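Local structure of glutathione S-transferase 2 (Onchocerca volvulus, 1TU7) at residues L5-I10 / P16-L21; P51-G56 / L67-R72; M89-V94 / I147-Y152; K130-R135 / N140-D145; V160-I163 / H167-D170. The protein conjugates glutathione to electrophilic compounds, working as a homodimer of the pi class, and appears to be central to detoxification in this parasitic nematode. All coordinates share one frame; numbering follows the deposited sequence.

Contact 1: L5-I10 / P16-L21; sequences LTYFSI and PIRLFL. With GSH (glutathione), chain C.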
# COMPACT_ATOMS: atom_id res chain seq x y z
N LEU A 5 -16.25 -11.29 4.20
CA LEU A 5 -14.84 -11.18 3.88
C LEU A 5 -14.35 -12.50 3.37
O LEU A 5 -14.43 -13.51 4.09
CB LEU A 5 -14.05 -10.79 5.13
CG LEU A 5 -12.55 -10.58 4.93
CD1 LEU A 5 -12.28 -9.29 4.16
CD2 LEU A 5 -11.86 -10.56 6.27
N THR A 6 -13.84 -12.50 2.15
CA THR A 6 -13.37 -13.70 1.48
C THR A 6 -11.85 -13.66 1.45
O THR A 6 -11.25 -12.71 0.94
CB THR A 6 -13.96 -13.77 0.08
OG1 THR A 6 -15.38 -13.89 0.20
CG2 THR A 6 -13.49 -15.03 -0.65
N TYR A 7 -11.23 -14.69 2.02
CA TYR A 7 -9.79 -14.84 2.01
C TYR A 7 -9.46 -16.31 2.22
O TYR A 7 -10.34 -17.13 2.42
CB TYR A 7 -9.13 -14.00 3.12
CG TYR A 7 -7.62 -13.85 3.00
CD1 TYR A 7 -6.78 -14.37 3.97
CD2 TYR A 7 -7.05 -13.23 1.91
CE1 TYR A 7 -5.41 -14.26 3.88
CE2 TYR A 7 -5.67 -13.10 1.81
CZ TYR A 7 -4.85 -13.60 2.81
OH TYR A 7 -3.48 -13.49 2.76
N PHE A 8 -8.19 -16.65 2.15
CA PHE A 8 -7.77 -18.00 2.46
C PHE A 8 -7.92 -18.27 3.96
O PHE A 8 -8.15 -17.36 4.78
CB PHE A 8 -6.35 -18.18 1.96
CG PHE A 8 -6.24 -17.96 0.48
CD1 PHE A 8 -5.74 -16.77 -0.05
CD2 PHE A 8 -6.75 -18.91 -0.40
CE1 PHE A 8 -5.69 -16.54 -1.41
CE2 PHE A 8 -6.72 -18.69 -1.77
CZ PHE A 8 -6.18 -17.50 -2.29
N SER A 9 -7.77 -19.53 4.34
CA SER A 9 -7.97 -19.94 5.71
C SER A 9 -6.67 -19.83 6.50
O SER A 9 -6.19 -20.78 7.10
CB SER A 9 -8.56 -21.34 5.79
OG SER A 9 -9.21 -21.48 7.03
N ILE A 10 -6.12 -18.62 6.48
CA ILE A 10 -4.91 -18.25 7.18
C ILE A 10 -5.12 -16.81 7.63
O ILE A 10 -6.06 -16.14 7.18
CB ILE A 10 -3.63 -18.30 6.27
CG1 ILE A 10 -3.74 -17.27 5.15
CG2 ILE A 10 -3.41 -19.72 5.74
CD1 ILE A 10 -2.48 -17.07 4.32
N PRO A 16 -5.84 -8.21 9.72
CA PRO A 16 -6.15 -6.89 10.29
C PRO A 16 -7.58 -6.48 10.05
O PRO A 16 -8.16 -5.76 10.89
CB PRO A 16 -5.17 -5.96 9.61
CG PRO A 16 -4.03 -6.86 9.29
CD PRO A 16 -4.65 -8.17 8.84
N ILE A 17 -8.15 -6.89 8.91
CA ILE A 17 -9.56 -6.60 8.62
C ILE A 17 -10.48 -7.40 9.55
O ILE A 17 -11.43 -6.87 10.12
CB ILE A 17 -9.88 -6.84 7.15
CG1 ILE A 17 -9.00 -5.96 6.23
CG2 ILE A 17 -11.36 -6.64 6.90
CD1 ILE A 17 -8.83 -6.55 4.85
N ARG A 18 -10.21 -8.68 9.71
CA ARG A 18 -10.96 -9.48 10.66
C ARG A 18 -10.91 -8.87 12.05
O ARG A 18 -11.91 -8.78 12.73
CB ARG A 18 -10.40 -10.89 10.71
CG ARG A 18 -10.63 -11.70 9.45
CD ARG A 18 -10.15 -13.08 9.57
NE ARG A 18 -10.23 -13.86 8.33
CZ ARG A 18 -9.22 -14.49 7.77
NH1 ARG A 18 -8.01 -14.38 8.25
NH2 ARG A 18 -9.43 -15.21 6.67
N LEU A 19 -9.73 -8.42 12.47
CA LEU A 19 -9.57 -7.84 13.79
C LEU A 19 -10.41 -6.57 13.93
O LEU A 19 -11.03 -6.36 14.97
CB LEU A 19 -8.10 -7.55 14.10
CG LEU A 19 -7.22 -8.78 14.28
CD1 LEU A 19 -5.74 -8.49 14.12
CD2 LEU A 19 -7.49 -9.42 15.66
N PHE A 20 -10.40 -5.71 12.91
CA PHE A 20 -11.24 -4.51 12.88
C PHE A 20 -12.71 -4.88 13.13
O PHE A 20 -13.35 -4.33 14.01
CB PHE A 20 -11.04 -3.78 11.55
CG PHE A 20 -11.82 -2.51 11.38
CD1 PHE A 20 -11.14 -1.33 11.15
CD2 PHE A 20 -13.20 -2.47 11.37
CE1 PHE A 20 -11.81 -0.14 10.94
CE2 PHE A 20 -13.86 -1.26 11.16
CZ PHE A 20 -13.16 -0.11 10.95
N LEU A 21 -13.21 -5.83 12.35
CA LEU A 21 -14.62 -6.21 12.37
C LEU A 21 -14.95 -6.82 13.72
O LEU A 21 -15.96 -6.50 14.32
CB LEU A 21 -14.90 -7.15 11.22
CG LEU A 21 -14.77 -6.57 9.82
CD1 LEU A 21 -14.72 -7.65 8.80
CD2 LEU A 21 -15.94 -5.63 9.51
N1 GSH C . -2.07 -5.74 -2.60
CA1 GSH C . -2.90 -6.85 -2.32
C1 GSH C . -3.78 -6.65 -1.16
O11 GSH C . -3.21 -5.96 -0.16
O12 GSH C . -4.97 -7.08 -0.93
CB1 GSH C . -2.37 -8.22 -2.38
CG1 GSH C . -3.35 -9.36 -2.52
CD1 GSH C . -2.63 -10.69 -2.60
OE1 GSH C . -1.28 -10.70 -2.76
N2 GSH C . -3.34 -11.78 -2.49
CA2 GSH C . -2.76 -13.13 -2.47
C2 GSH C . -3.60 -14.00 -3.32
O2 GSH C . -4.94 -13.73 -3.49
CB2 GSH C . -2.77 -13.71 -1.07
SG2 GSH C . -1.52 -12.95 -0.02
N3 GSH C . -3.05 -15.04 -3.92
CA3 GSH C . -3.90 -15.88 -4.72
C3 GSH C . -3.46 -15.89 -6.15
O31 GSH C . -2.84 -14.89 -6.74
O32 GSH C . -3.75 -17.05 -6.88
O HOH W 1 -12.02 -14.90 5.36
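Arg18 reaches from helix 15-23 to the chain at Phe8 and Ile10 and spends its guanidinium on main-chain oxygens. NH1 donates to Ile10 O at 2.8 Å with a nearly straight N-H...O angle of 166°, and NH2 donates to Phe8 O at 3.1 Å, more bent at 143° but nearly in line with the C=O bond. Both acceptors lie at the edge of the guanidinium, close to its plane. Water 1 accepts from NH2 at 2.9 Å and bridges it to Leu5 O. Glu15 forms a salt bridge at NH1 and Asp30 one at NE, so two carboxylates probably offset the charge while the carbonyls fix the rotation of the group. Behind the polar end, Leu5 CD2 packs on Arg18 CG at 3.6 Å and Leu5 CD1 on Ile17 CG2 at 3.9 Å; with CG anti to the backbone N (chi1 -178°), Leu5 sends both methyls to the helix. Tyr7 presents CB and the CD1 edge of its ring to NH2. Its OH, hydrogen-bonded by Leu13 N, lies 3.4 Å from glutathione SG2, and the Phe8 ring meets glutathione O2 at its edge. This is the opening of the beta-alpha-beta unit of the thioredoxin-like domain: strand 3-8 runs between strands 29-33 and 52-55, and helix 15-23 packs beside helix 63-73, where Ile17 touches Ile66 and Leu67.

Contact 2: P51-G56 / L67-R72; sequences PCLYDG and LRHLAR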
# COMPACT_ATOMS: atom_id res chain seq x y z
N PRO A 51 -7.56 -10.43 -0.11
CA PRO A 51 -8.94 -10.46 0.37
C PRO A 51 -9.91 -9.65 -0.43
O PRO A 51 -9.52 -8.75 -1.18
CB PRO A 51 -8.81 -9.88 1.78
CG PRO A 51 -7.66 -8.96 1.69
CD PRO A 51 -6.69 -9.66 0.79
N CYS A 52 -11.18 -10.02 -0.30
CA CYS A 52 -12.31 -9.25 -0.81
C CYS A 52 -13.33 -9.02 0.25
O CYS A 52 -13.72 -9.97 0.90
CB CYS A 52 -12.94 -10.02 -1.96
SG CYS A 52 -14.32 -9.21 -2.76
N LEU A 53 -13.78 -7.77 0.42
CA LEU A 53 -14.91 -7.48 1.27
C LEU A 53 -16.12 -7.18 0.40
O LEU A 53 -16.08 -6.28 -0.45
CB LEU A 53 -14.63 -6.28 2.17
CG LEU A 53 -15.82 -5.90 3.06
CD1 LEU A 53 -15.95 -6.92 4.18
CD2 LEU A 53 -15.58 -4.45 3.54
N TYR A 54 -17.19 -7.93 0.63
CA TYR A 54 -18.51 -7.57 0.14
C TYR A 54 -19.20 -6.79 1.23
O TYR A 54 -19.39 -7.28 2.34
CB TYR A 54 -19.28 -8.84 -0.20
CG TYR A 54 -18.61 -9.76 -1.22
CD1 TYR A 54 -17.75 -10.79 -0.80
CD2 TYR A 54 -18.84 -9.61 -2.59
CE1 TYR A 54 -17.15 -11.63 -1.71
CE2 TYR A 54 -18.23 -10.46 -3.50
CZ TYR A 54 -17.41 -11.48 -3.05
OH TYR A 54 -16.81 -12.37 -3.94
N ASP A 55 -19.52 -5.54 0.92
CA ASP A 55 -20.24 -4.66 1.81
C ASP A 55 -21.55 -4.35 1.13
O ASP A 55 -21.61 -3.49 0.24
CB ASP A 55 -19.42 -3.40 2.02
CG ASP A 55 -20.05 -2.47 3.00
OD1 ASP A 55 -21.26 -2.64 3.33
OD2 ASP A 55 -19.43 -1.51 3.48
N GLY A 56 -22.59 -5.07 1.52
CA GLY A 56 -23.83 -5.04 0.77
C GLY A 56 -23.55 -5.44 -0.69
O GLY A 56 -22.94 -6.48 -0.92
N LEU A 67 -9.67 -1.73 4.38
CA LEU A 67 -9.49 -1.16 5.71
C LEU A 67 -9.89 0.32 5.76
O LEU A 67 -10.55 0.75 6.71
CB LEU A 67 -8.05 -1.34 6.14
CG LEU A 67 -7.55 -1.81 7.48
CD1 LEU A 67 -8.49 -2.75 8.21
CD2 LEU A 67 -6.19 -2.46 7.16
N ARG A 68 -9.48 1.11 4.77
CA ARG A 68 -9.84 2.53 4.79
C ARG A 68 -11.33 2.76 4.57
O ARG A 68 -11.91 3.67 5.12
CB ARG A 68 -9.03 3.33 3.76
CG ARG A 68 -7.62 3.57 4.24
CD ARG A 68 -6.77 4.36 3.29
NE ARG A 68 -6.36 3.56 2.18
CZ ARG A 68 -5.30 2.78 2.16
NH1 ARG A 68 -4.54 2.71 3.28
NH2 ARG A 68 -5.00 2.07 1.10
N HIS A 69 -11.97 1.92 3.77
CA HIS A 69 -13.40 2.02 3.60
C HIS A 69 -14.13 1.75 4.91
O HIS A 69 -15.01 2.48 5.32
CB HIS A 69 -13.89 1.07 2.52
CG HIS A 69 -15.34 0.80 2.54
ND1 HIS A 69 -16.26 1.67 2.00
CD2 HIS A 69 -16.05 -0.25 3.03
CE1 HIS A 69 -17.47 1.17 2.15
NE2 HIS A 69 -17.38 0.00 2.75
N LEU A 70 -13.75 0.66 5.59
CA LEU A 70 -14.35 0.37 6.86
C LEU A 70 -14.08 1.48 7.88
O LEU A 70 -14.98 1.86 8.66
CB LEU A 70 -13.84 -0.96 7.37
CG LEU A 70 -14.38 -2.20 6.65
CD1 LEU A 70 -13.61 -3.40 7.16
CD2 LEU A 70 -15.86 -2.35 6.89
N ALA A 71 -12.85 2.00 7.86
CA ALA A 71 -12.47 3.08 8.75
C ALA A 71 -13.35 4.31 8.55
O ALA A 71 -13.79 4.92 9.52
CB ALA A 71 -11.06 3.42 8.55
N ARG A 72 -13.61 4.72 7.32
CA ARG A 72 -14.49 5.87 7.09
C ARG A 72 -15.92 5.58 7.58
O ARG A 72 -16.52 6.41 8.25
CB ARG A 72 -14.51 6.27 5.61
CG ARG A 72 -13.25 6.97 5.17
CD ARG A 72 -13.32 7.47 3.72
NE ARG A 72 -13.47 6.37 2.76
CZ ARG A 72 -12.48 5.75 2.16
NH1 ARG A 72 -11.22 6.11 2.41
NH2 ARG A 72 -12.70 4.76 1.30
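Asp55 and His69 make the polar half of this contact between strand 52-55 and helix 63-73. His69 NE2 donates to Asp55 OD2 at 2.6 Å, almost straight at 174°; the oxygen lies in the imidazole plane, and the nitrogen comes to it on the anti side, 18° out of the carboxylate plane. The two planes stand 68° apart. The Asp55 side chain swings CG opposite its own amide nitrogen, a rotamer that lets OD2 meet the ring. OD2 also forms a salt bridge with Lys73, further along the chain.

The apolar half is small: Leu53 and Leu70 reach for each other tip to tip, with CD2 to CD2 at 4.0 Å. Leu53 CD2 also approaches His69 CD2 obliquely, at 4.3 Å. Tyr3 and Ile17 close round Leu70, continuing the packing between sheet and helix.

On its other nitrogen, His69 ND1 is hydrogen-bonded to Glu81 OE1 of the second subunit. The imidazole thus spans two carboxylates, one on its own sheet and one across the dimer interface. Such a setting would probably favour the doubly protonated, positively charged ring, and it ties the strand-helix packing of the glutathione-binding domain to dimer assembly.

Contact 3: M89-V94 / I147-Y152; sequences MFCEGV and ISYADY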
# COMPACT_ATOMS: atom_id res chain seq x y z
N MET A 89 0.07 6.70 7.02
CA MET A 89 1.52 6.62 6.98
C MET A 89 2.01 5.47 7.90
O MET A 89 2.86 4.67 7.52
CB MET A 89 2.11 7.96 7.41
CG MET A 89 3.60 8.02 7.38
SD MET A 89 4.21 9.61 8.04
CE MET A 89 4.53 9.16 9.69
N PHE A 90 1.48 5.42 9.11
CA PHE A 90 1.85 4.39 10.08
C PHE A 90 1.52 2.99 9.53
O PHE A 90 2.36 2.09 9.53
CB PHE A 90 1.14 4.65 11.42
CG PHE A 90 1.83 4.08 12.63
CD1 PHE A 90 2.25 4.90 13.65
CD2 PHE A 90 2.06 2.74 12.77
CE1 PHE A 90 2.92 4.43 14.72
CE2 PHE A 90 2.73 2.26 13.90
CZ PHE A 90 3.16 3.12 14.85
N CYS A 91 0.30 2.84 9.04
CA CYS A 91 -0.17 1.57 8.51
C CYS A 91 0.69 1.13 7.33
O CYS A 91 1.04 -0.04 7.21
CB CYS A 91 -1.64 1.68 8.15
SG CYS A 91 -2.44 0.05 7.95
N GLU A 92 1.07 2.07 6.48
CA GLU A 92 1.96 1.76 5.37
C GLU A 92 3.32 1.27 5.85
O GLU A 92 3.91 0.37 5.25
CB GLU A 92 2.12 2.94 4.43
CG GLU A 92 0.87 3.26 3.62
CD GLU A 92 0.51 2.15 2.65
OE1 GLU A 92 -0.50 1.48 2.89
OE2 GLU A 92 1.34 1.93 1.72
N GLY A 93 3.83 1.86 6.93
CA GLY A 93 5.05 1.33 7.52
C GLY A 93 4.87 -0.09 8.00
O GLY A 93 5.74 -0.92 7.86
N VAL A 94 3.72 -0.40 8.59
CA VAL A 94 3.45 -1.76 9.03
C VAL A 94 3.45 -2.70 7.85
O VAL A 94 4.02 -3.78 7.92
CB VAL A 94 2.11 -1.83 9.82
CG1 VAL A 94 1.77 -3.25 10.18
CG2 VAL A 94 2.22 -0.97 11.09
N ILE A 147 -9.22 4.63 18.94
CA ILE A 147 -8.78 3.58 18.06
C ILE A 147 -8.93 3.97 16.61
O ILE A 147 -9.83 4.74 16.23
CB ILE A 147 -9.53 2.26 18.40
CG1 ILE A 147 -8.80 1.06 17.75
CG2 ILE A 147 -11.03 2.34 18.04
CD1 ILE A 147 -8.56 -0.08 18.63
N SER A 148 -8.04 3.44 15.79
CA SER A 148 -8.07 3.64 14.35
C SER A 148 -7.74 2.35 13.65
O SER A 148 -7.26 1.39 14.28
CB SER A 148 -7.07 4.71 13.92
OG SER A 148 -5.72 4.29 14.18
N TYR A 149 -7.90 2.31 12.34
CA TYR A 149 -7.66 1.07 11.64
C TYR A 149 -6.21 0.62 11.77
O TYR A 149 -5.93 -0.58 11.75
CB TYR A 149 -8.07 1.12 10.18
CG TYR A 149 -7.28 2.05 9.29
CD1 TYR A 149 -6.19 1.58 8.56
CD2 TYR A 149 -7.65 3.38 9.11
CE1 TYR A 149 -5.48 2.38 7.72
CE2 TYR A 149 -6.95 4.20 8.22
CZ TYR A 149 -5.86 3.70 7.53
OH TYR A 149 -5.19 4.52 6.65
N ALA A 150 -5.29 1.58 11.88
CA ALA A 150 -3.89 1.25 11.93
C ALA A 150 -3.53 0.46 13.17
O ALA A 150 -2.61 -0.35 13.13
CB ALA A 150 -3.01 2.50 11.83
N ASP A 151 -4.28 0.64 14.26
CA ASP A 151 -4.04 -0.15 15.46
C ASP A 151 -4.16 -1.64 15.22
O ASP A 151 -3.35 -2.44 15.74
CB ASP A 151 -4.99 0.26 16.58
CG ASP A 151 -4.74 1.63 17.09
OD1 ASP A 151 -3.59 1.94 17.48
OD2 ASP A 151 -5.68 2.45 17.14
N TYR A 152 -5.12 -2.06 14.42
CA TYR A 152 -5.29 -3.49 14.15
C TYR A 152 -4.16 -4.05 13.33
O TYR A 152 -3.71 -5.16 13.55
CB TYR A 152 -6.64 -3.77 13.46
CG TYR A 152 -7.82 -3.21 14.23
CD1 TYR A 152 -8.60 -2.16 13.70
CD2 TYR A 152 -8.14 -3.68 15.50
CE1 TYR A 152 -9.65 -1.66 14.40
CE2 TYR A 152 -9.21 -3.16 16.20
CZ TYR A 152 -9.94 -2.15 15.66
OH TYR A 152 -11.00 -1.64 16.37
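Cys91 meets Tyr149 and Ala150 where helix 81-107 runs past the start of helix 149-164. Coming along the first helix, Phe90 packs on Leu154 of helix 149-164. At Cys91 the backbones draw close, with Cys91 CA 5.1 Å from Ala150 CA, a separation that the small side chains allow. Cys91 CB lies 4.0 Å from Ala150 CB. SG, anti to the backbone N (chi1 -163°), comes to the edge of the Tyr149 ring: it is 3.8 Å from Tyr149 CE1 and 5.0 Å from the ring centroid, 74° off the normal, so this is an edgewise sulfur-aromatic contact. Tyr149 holds CG between its backbone N and carbonyl carbon (chi1 66°), the crowded position, a rotamer that lays the CD1-CE1 edge beside the sulfur. Within the second segment, Ser148 N donates to Asp151 OD2 at 2.9 Å. Farther on, Val94 packs on Leu154 and Glu157, farther along helix 149-164. The pair belongs to the core of the all-helical C-terminal domain: Ile87 of helix 81-107 also packs on Tyr149 and Ala150, while Phe178 and Met182 of helix 173-183 lie against Asp151.

Contact 4: K130-R135 / N140-D145; sequences KLLATR and NLILGD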
# COMPACT_ATOMS: atom_id res chain seq x y z
N LYS A 130 9.69 4.29 18.15
CA LYS A 130 9.93 5.73 18.07
C LYS A 130 8.68 6.48 17.57
O LYS A 130 8.31 7.51 18.12
CB LYS A 130 11.16 6.04 17.21
CG LYS A 130 11.51 7.52 17.08
CD LYS A 130 12.88 7.69 16.45
CE LYS A 130 13.33 9.15 16.46
NZ LYS A 130 14.67 9.37 15.85
N LEU A 131 8.05 5.97 16.53
CA LEU A 131 6.93 6.69 15.91
C LEU A 131 5.72 6.63 16.81
O LEU A 131 5.02 7.63 16.95
CB LEU A 131 6.62 6.07 14.56
CG LEU A 131 6.27 6.90 13.34
CD1 LEU A 131 5.32 6.12 12.39
CD2 LEU A 131 5.97 8.36 13.53
N LEU A 132 5.48 5.49 17.45
CA LEU A 132 4.32 5.35 18.30
C LEU A 132 4.28 6.43 19.41
O LEU A 132 3.21 6.90 19.77
CB LEU A 132 4.27 3.95 18.88
CG LEU A 132 3.10 3.62 19.80
CD1 LEU A 132 1.78 3.71 19.05
CD2 LEU A 132 3.29 2.24 20.35
N ALA A 133 5.47 6.84 19.88
CA ALA A 133 5.60 7.83 20.93
C ALA A 133 5.00 9.18 20.59
O ALA A 133 4.73 9.99 21.47
CB ALA A 133 7.07 8.01 21.26
N THR A 134 4.77 9.44 19.31
CA THR A 134 4.44 10.82 18.91
C THR A 134 3.06 11.27 19.33
O THR A 134 2.80 12.47 19.34
CB THR A 134 4.61 11.09 17.41
OG1 THR A 134 3.73 10.26 16.67
CG2 THR A 134 6.02 10.78 16.89
N ARG A 135 2.17 10.33 19.65
CA ARG A 135 0.83 10.68 20.14
C ARG A 135 0.57 9.94 21.42
O ARG A 135 0.85 8.77 21.51
CB ARG A 135 -0.23 10.35 19.09
CG ARG A 135 -0.05 11.20 17.84
CD ARG A 135 -1.07 10.97 16.76
NE ARG A 135 -0.88 11.86 15.60
CZ ARG A 135 -1.53 13.01 15.38
NH1 ARG A 135 -2.43 13.49 16.23
NH2 ARG A 135 -1.29 13.69 14.26
N ASN A 140 -0.84 4.60 24.75
CA ASN A 140 -2.19 4.09 24.52
C ASN A 140 -2.28 3.52 23.10
O ASN A 140 -1.67 2.50 22.82
CB ASN A 140 -3.21 5.20 24.86
CG ASN A 140 -4.63 4.66 25.14
OD1 ASN A 140 -5.53 5.42 25.60
ND2 ASN A 140 -4.83 3.40 24.94
N LEU A 141 -3.01 4.16 22.22
CA LEU A 141 -3.16 3.69 20.84
C LEU A 141 -2.42 4.61 19.88
O LEU A 141 -1.83 5.64 20.26
CB LEU A 141 -4.64 3.55 20.48
CG LEU A 141 -5.45 2.68 21.46
CD1 LEU A 141 -6.96 2.78 21.20
CD2 LEU A 141 -4.95 1.24 21.39
N ILE A 142 -2.48 4.32 18.58
CA ILE A 142 -1.69 5.10 17.64
C ILE A 142 -2.08 6.58 17.65
O ILE A 142 -1.22 7.44 17.60
CB ILE A 142 -1.76 4.46 16.24
CG1 ILE A 142 -0.89 3.20 16.20
CG2 ILE A 142 -1.30 5.41 15.15
CD1 ILE A 142 -1.14 2.32 15.01
N LEU A 143 -3.36 6.88 17.78
CA LEU A 143 -3.79 8.29 17.83
C LEU A 143 -3.90 8.83 19.24
O LEU A 143 -4.26 10.00 19.43
CB LEU A 143 -5.12 8.49 17.10
CG LEU A 143 -5.01 8.43 15.58
CD1 LEU A 143 -6.42 8.58 14.94
CD2 LEU A 143 -4.02 9.48 15.06
N GLY A 144 -3.55 8.01 20.23
CA GLY A 144 -3.77 8.34 21.64
C GLY A 144 -4.93 7.57 22.22
O GLY A 144 -4.85 6.36 22.41
N ASP A 145 -6.04 8.25 22.53
CA ASP A 145 -7.15 7.59 23.22
C ASP A 145 -8.16 6.88 22.31
O ASP A 145 -9.01 6.15 22.79
CB ASP A 145 -7.92 8.62 24.06
CG ASP A 145 -7.17 9.01 25.28
OD1 ASP A 145 -7.67 9.93 25.98
OD2 ASP A 145 -6.10 8.46 25.65
O HOH W 2 1.47 7.26 17.62
O HOH W 3 -0.66 6.45 22.55
O HOH W 4 -4.03 12.26 17.94
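Two type I beta turns, Leu132 to Arg135 and Leu141 to Gly144, face each other in the link that leaves helix 109-132 and heads for helix 149-164. Arg135 does most of the touching. Its CB sits 3.4 Å from Ile142 O, and its extended chain then runs alongside Leu143, both pointing the same way, with CD 3.7 Å from Leu143 CD2; that methyl also lies over one face of the guanidinium. Leu132 crosses Ile142 at about a right angle, CD1 to CG1 at 3.9 Å.

Water supplies the polar joints. Water 2 donates to both Leu132 O and Ile142 O, the latter at 2.7 Å. Water 3 is gripped three ways: it donates to Arg135 O and Leu141 O and accepts from Asn140 N at 2.9 Å. Water 4 joins Arg135 NH1, at 2.6 Å, to Leu143 O. In the first segment Thr134 gives both N and OG1 to Leu131 O, and in the second turn Leu141 and Gly144 exchange backbone bonds. Gly144 has backbone angles of 105° and -111°, at which a CB would press on the carbonyl O of the residue before.

Around them, Ile142 packs on Tyr86 of helix 81-107 and on Ala150 and Leu154 of helix 149-164, while Leu132 and Leu141 rest on Leu175 and Met182 of helix 173-183.

Contact 5: V160-I163 / H167-D170; sequences VHQI and HCLD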
# COMPACT_ATOMS: atom_id res chain seq x y z
N VAL A 160 2.31 -11.52 15.07
CA VAL A 160 2.99 -12.53 14.23
C VAL A 160 4.48 -12.53 14.47
O VAL A 160 5.12 -13.58 14.45
CB VAL A 160 2.64 -12.42 12.74
CG1 VAL A 160 1.15 -12.46 12.53
CG2 VAL A 160 3.29 -11.26 12.09
N HIS A 161 5.05 -11.37 14.75
CA HIS A 161 6.49 -11.35 15.02
C HIS A 161 6.82 -11.96 16.39
O HIS A 161 7.90 -12.52 16.54
CB HIS A 161 7.10 -9.98 14.83
CG HIS A 161 7.23 -9.61 13.39
ND1 HIS A 161 8.40 -9.73 12.67
CD2 HIS A 161 6.29 -9.24 12.49
CE1 HIS A 161 8.18 -9.39 11.41
NE2 HIS A 161 6.90 -9.10 11.28
N GLN A 162 5.92 -11.90 17.36
CA GLN A 162 6.14 -12.58 18.64
C GLN A 162 6.00 -14.07 18.49
O GLN A 162 6.62 -14.81 19.23
CB GLN A 162 5.18 -12.07 19.69
CG GLN A 162 5.51 -10.72 20.22
CD GLN A 162 4.87 -10.48 21.58
OE1 GLN A 162 3.72 -10.89 21.82
NE2 GLN A 162 5.60 -9.85 22.46
N ILE A 163 5.18 -14.53 17.56
CA ILE A 163 5.13 -15.94 17.26
C ILE A 163 6.51 -16.35 16.68
O ILE A 163 7.05 -17.41 17.04
CB ILE A 163 4.03 -16.27 16.27
CG1 ILE A 163 2.66 -16.05 16.91
CG2 ILE A 163 4.12 -17.74 15.83
CD1 ILE A 163 1.54 -16.09 15.99
N HIS A 167 10.76 -13.20 21.99
CA HIS A 167 11.44 -12.15 22.73
C HIS A 167 11.57 -10.84 21.98
O HIS A 167 12.26 -9.94 22.44
CB HIS A 167 12.84 -12.63 23.11
CG HIS A 167 12.82 -13.83 24.00
ND1 HIS A 167 12.30 -13.80 25.27
CD2 HIS A 167 13.23 -15.11 23.79
CE1 HIS A 167 12.40 -15.00 25.82
NE2 HIS A 167 12.96 -15.81 24.94
N CYS A 168 10.98 -10.72 20.79
CA CYS A 168 11.31 -9.58 19.93
C CYS A 168 10.93 -8.20 20.48
O CYS A 168 11.51 -7.19 20.05
CB CYS A 168 10.74 -9.73 18.50
SG CYS A 168 8.94 -9.69 18.36
N LEU A 169 9.96 -8.16 21.38
CA LEU A 169 9.51 -6.90 21.97
C LEU A 169 10.11 -6.60 23.33
O LEU A 169 9.75 -5.59 23.97
CB LEU A 169 7.99 -6.85 22.07
CG LEU A 169 7.22 -7.06 20.77
CD1 LEU A 169 5.71 -6.78 20.97
CD2 LEU A 169 7.81 -6.26 19.61
N ASP A 170 11.07 -7.43 23.76
CA ASP A 170 11.72 -7.26 25.06
C ASP A 170 12.28 -5.85 25.20
O ASP A 170 12.14 -5.23 26.26
CB ASP A 170 12.89 -8.26 25.19
CG ASP A 170 12.45 -9.65 25.63
OD1 ASP A 170 11.24 -9.90 25.83
OD2 ASP A 170 13.29 -10.57 25.77
O HOH W 5 8.23 -10.13 22.74
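Gln162 leans from the last turns of helix 149-164 over the residues that follow it, Cys168 and Leu169. From CB, the chain leaves with CG anti to the carbonyl carbon (chi1 -75°), and CG touches two partners, 4.0 Å from Cys168 SG and as far from Leu169 CD1. Beyond it the chain extends, crossing the Leu169 side chain at about a right angle. The amide carbon CD lies 3.8 Å from Leu169 CD1, and NE2 goes further over the same leucine, 3.4 Å from Leu169 CD1. NE2 has a proper acceptor in water 5, at 2.7 Å, which also takes the N-H of Leu169 from 3.0 Å; one water thus accepts an N-H from each segment.

The partners sit in a type I beta turn from His167 to Asp170, closed by Asp170 N on His167 O, in the loop that carries the chain from helix 149-164 to helix 173-183 in the C-terminal domain. The turn directs Cys168 inward, where SG packs 4.0 Å from His161 CB and lies 3.5 Å from His161 O. The His161 imidazole heads away from the turn, its NE2 hydrogen-bonded to Glu157 and its ring meeting that of Tyr101. Leu121 and Leu125 of helix 109-132 pack against Cys168, Leu125 also touches Leu169, and His179 of helix 173-183 lies against Gln162.

Contacts 1 and 2 share the four-stranded sheet of the N-terminal domain, where Thr6 N bonds to Cys52 O; contact 1 turns on a buried arginine bound to main-chain oxygens, contact 2 on a His-carboxylate bond that leads to the dimer interface. Contact 3, in the helical domain, is also buried but apolar and sulfur-aromatic across its segments, and Tyr149 packs on Ala71 while Tyr152 meets Phe20, tying the domains together. The centres of contacts 4 and 5 lie about 17 and 15 Å from that of the chain, contact 2 being nearly as far out; most of their touching residues are still buried, and waters bridge their segments. Asp151 of contact 3 holds Ile142 N of contact 4, whereas contact 5 touches none of the others.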